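Local coordinates for protein oxaloacetate acetyl hydrolase (Cryphonectria parasitica, PDB 3LYE) that adopts the TIM-barrel fold of the phosphoenolpyruvate phosphomutase family, at residues Glu8-Leu16 and Asn83-Ile92. Residues are numbered along the deposited sequence; the frame is centred on the assembly and turned at random.
Sequences EPFSGAKKL and NLDPFGPPLI. With CA (calcium ion), chain D.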
# COMPACT_ATOMS: atom_id res chain seq x y z
N GLU A 8 -15.16 23.44 2.30
CA GLU A 8 -16.24 22.85 1.54
C GLU A 8 -15.78 21.48 1.01
O GLU A 8 -16.48 20.54 1.25
CB GLU A 8 -16.80 23.76 0.46
CG GLU A 8 -18.20 23.39 0.00
CD GLU A 8 -19.29 24.28 0.60
OE1 GLU A 8 -20.48 24.05 0.28
OE2 GLU A 8 -18.98 25.22 1.38
N PRO A 9 -14.65 21.34 0.27
CA PRO A 9 -14.32 19.98 -0.14
C PRO A 9 -13.83 19.18 1.10
O PRO A 9 -13.38 19.76 2.07
CB PRO A 9 -13.14 20.14 -1.12
CG PRO A 9 -12.73 21.52 -1.05
CD PRO A 9 -13.71 22.33 -0.27
N PHE A 10 -13.93 17.85 1.04
CA PHE A 10 -13.48 16.97 2.12
C PHE A 10 -14.13 17.25 3.44
O PHE A 10 -13.53 17.08 4.51
CB PHE A 10 -11.95 17.10 2.22
CG PHE A 10 -11.26 17.09 0.89
CD1 PHE A 10 -11.45 16.04 0.03
CD2 PHE A 10 -10.41 18.10 0.49
CE1 PHE A 10 -10.83 15.99 -1.18
CE2 PHE A 10 -9.80 18.05 -0.75
CZ PHE A 10 -10.03 17.01 -1.57
N SER A 11 -15.40 17.66 3.37
CA SER A 11 -16.15 18.01 4.58
C SER A 11 -17.23 17.03 4.99
O SER A 11 -18.21 17.40 5.62
CB SER A 11 -16.71 19.42 4.47
OG SER A 11 -17.69 19.52 3.45
N GLY A 12 -17.04 15.77 4.70
CA GLY A 12 -18.03 14.78 5.05
C GLY A 12 -18.41 14.73 6.50
O GLY A 12 -19.60 14.58 6.82
N ALA A 13 -17.45 14.89 7.39
CA ALA A 13 -17.80 14.84 8.82
C ALA A 13 -18.78 15.96 9.17
O ALA A 13 -19.76 15.76 9.88
CB ALA A 13 -16.58 14.91 9.69
N LYS A 14 -18.47 17.16 8.72
CA LYS A 14 -19.33 18.31 8.96
C LYS A 14 -20.72 18.05 8.35
O LYS A 14 -21.76 18.34 8.96
CB LYS A 14 -18.69 19.61 8.44
CG LYS A 14 -19.41 20.86 8.87
CD LYS A 14 -18.94 22.08 8.12
CE LYS A 14 -19.92 23.22 8.34
NZ LYS A 14 -19.88 24.25 7.27
N LYS A 15 -20.76 17.48 7.15
CA LYS A 15 -22.04 17.20 6.51
C LYS A 15 -22.87 16.18 7.25
O LYS A 15 -24.09 16.33 7.37
CB LYS A 15 -21.83 16.72 5.10
CG LYS A 15 -21.28 17.72 4.20
CD LYS A 15 -20.93 17.05 2.87
CE LYS A 15 -20.43 18.05 1.93
NZ LYS A 15 -20.26 17.48 0.58
N LEU A 16 -22.24 15.12 7.71
CA LEU A 16 -22.98 14.10 8.43
C LEU A 16 -23.47 14.65 9.76
O LEU A 16 -24.59 14.41 10.19
CB LEU A 16 -22.09 12.88 8.67
CG LEU A 16 -22.74 11.76 9.45
CD1 LEU A 16 -23.96 11.19 8.74
CD2 LEU A 16 -21.70 10.68 9.74
N ASN A 83 -13.38 10.02 -0.99
CA ASN A 83 -12.88 11.10 -1.82
C ASN A 83 -13.10 11.02 -3.31
O ASN A 83 -12.56 11.83 -4.06
CB ASN A 83 -11.40 11.34 -1.44
CG ASN A 83 -11.25 11.63 0.04
OD1 ASN A 83 -10.76 10.77 0.85
ND2 ASN A 83 -11.73 12.78 0.44
N LEU A 84 -13.90 10.06 -3.72
CA LEU A 84 -14.22 9.91 -5.13
C LEU A 84 -14.75 11.25 -5.64
O LEU A 84 -14.45 11.65 -6.76
CB LEU A 84 -15.17 8.76 -5.37
CG LEU A 84 -14.59 7.38 -5.09
CD1 LEU A 84 -15.67 6.33 -5.22
CD2 LEU A 84 -13.39 7.11 -6.01
N ASP A 85 -15.58 11.91 -4.82
CA ASP A 85 -16.09 13.22 -5.13
C ASP A 85 -15.74 14.07 -3.89
O ASP A 85 -16.28 13.85 -2.81
CB ASP A 85 -17.59 13.18 -5.40
CG ASP A 85 -18.18 14.57 -5.61
OD1 ASP A 85 -19.42 14.63 -5.82
OD2 ASP A 85 -17.45 15.58 -5.56
N PRO A 86 -14.81 15.03 -4.02
CA PRO A 86 -14.47 15.87 -2.85
C PRO A 86 -15.68 16.61 -2.28
O PRO A 86 -15.64 17.05 -1.13
CB PRO A 86 -13.48 16.88 -3.44
CG PRO A 86 -12.87 16.17 -4.62
CD PRO A 86 -13.96 15.34 -5.19
N PHE A 87 -16.73 16.77 -3.08
CA PHE A 87 -17.93 17.47 -2.65
C PHE A 87 -19.11 16.54 -2.52
O PHE A 87 -20.24 16.99 -2.42
CB PHE A 87 -18.25 18.53 -3.70
CG PHE A 87 -17.14 19.51 -3.90
CD1 PHE A 87 -16.99 20.59 -3.06
CD2 PHE A 87 -16.21 19.31 -4.91
CE1 PHE A 87 -15.96 21.48 -3.24
CE2 PHE A 87 -15.17 20.22 -5.10
CZ PHE A 87 -15.05 21.28 -4.26
N GLY A 88 -18.83 15.24 -2.41
CA GLY A 88 -19.86 14.25 -2.32
C GLY A 88 -20.40 13.88 -0.96
O GLY A 88 -20.19 14.58 0.02
N PRO A 89 -21.15 12.78 -0.91
CA PRO A 89 -21.77 12.34 0.33
C PRO A 89 -20.84 11.83 1.39
O PRO A 89 -19.83 11.24 1.06
CB PRO A 89 -22.70 11.22 -0.12
CG PRO A 89 -22.13 10.68 -1.33
CD PRO A 89 -21.42 11.85 -2.02
N PRO A 90 -21.19 12.07 2.67
CA PRO A 90 -20.36 11.57 3.75
C PRO A 90 -20.30 10.04 3.78
O PRO A 90 -21.24 9.33 3.41
CB PRO A 90 -21.09 12.07 5.03
CG PRO A 90 -22.41 12.43 4.60
CD PRO A 90 -22.34 12.85 3.17
N LEU A 91 -19.17 9.55 4.27
CA LEU A 91 -18.91 8.15 4.44
C LEU A 91 -18.76 7.73 5.92
O LEU A 91 -17.97 8.33 6.65
CB LEU A 91 -17.56 7.76 3.76
CG LEU A 91 -17.23 6.26 3.84
CD1 LEU A 91 -18.24 5.39 3.09
CD2 LEU A 91 -15.79 6.00 3.37
N ILE A 92 -19.59 6.77 6.35
CA ILE A 92 -19.46 6.17 7.66
C ILE A 92 -18.68 4.87 7.37
O ILE A 92 -19.07 4.14 6.44
CB ILE A 92 -20.78 5.82 8.31
CG1 ILE A 92 -21.53 7.12 8.64
CG2 ILE A 92 -20.54 4.99 9.59
CD1 ILE A 92 -22.94 6.90 9.13
CA CA D . -22.36 18.32 -2.81
O HOH W 1 -17.20 16.92 1.17
O HOH W 2 -22.19 19.86 -0.71
O HOH W 3 -22.92 17.07 -0.72
O HOH W 4 -21.31 20.58 -3.18
O HOH W 5 -21.88 18.24 -5.23
O HOH W 6 -23.31 16.15 -3.61
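The N-terminal arm and first helical turn of Glu8-Leu16 run beside Asn83-Ile92, a loop that runs into strand 91-94, with Pro9 nearest Pro86 and Gly12 nearest Pro90, and one backbone bond ties them: Phe10 N donates to Pro86 O (2.9 Å). The same oxygen accepts from a water that also accepts hydrogen bonds from Ser11 N and Lys15 NZ. Pro9, whose ring suits a rigid, extended arm, lies alongside Phe87 and sets CB off-centre over its ring in a CH-pi contact, 4.2 Å from the centroid. Phe10 points the same way as Pro86, resting CE1 3.6 Å from Pro86 CB, while Arg114 and Glu110 of a second subunit pack against these two residues in turn. Lys15 reaches across with its chain extended beyond CG, and NZ gives a hydrogen bond to Gly88 O (3.0 Å), approaching 29° out of the carbonyl plane. Phe87 O binds a calcium ion at 2.5 Å, five waters filling the rest of its shell; one of them accepts from Lys15 NZ at 3.0 Å, so the ammonium reaches this hydrated ion through water. The turn presenting these carbonyls is type I, Asp85 to Gly88, and Asp85 OD2 accepts from Phe87 N in an Asx turn. Farther along, Gly12 has no side chain to stand between the backbones, and its CA comes within 4.2 Å of Pro90 CA. Leucine fits the buried site at Leu16: CB packs on Pro90 CB, and CG, anti to the backbone N (chi1 178°), carries CD2 to Ile92 CG1 (3.7 Å). Val164 and Ile166 of strand 164-169 pack on Leu16 and Ile92 respectively. The contact thus joins the N-terminal helix 12-22 to the loop entering strand 91-94 of the parallel TIM-barrel sheet.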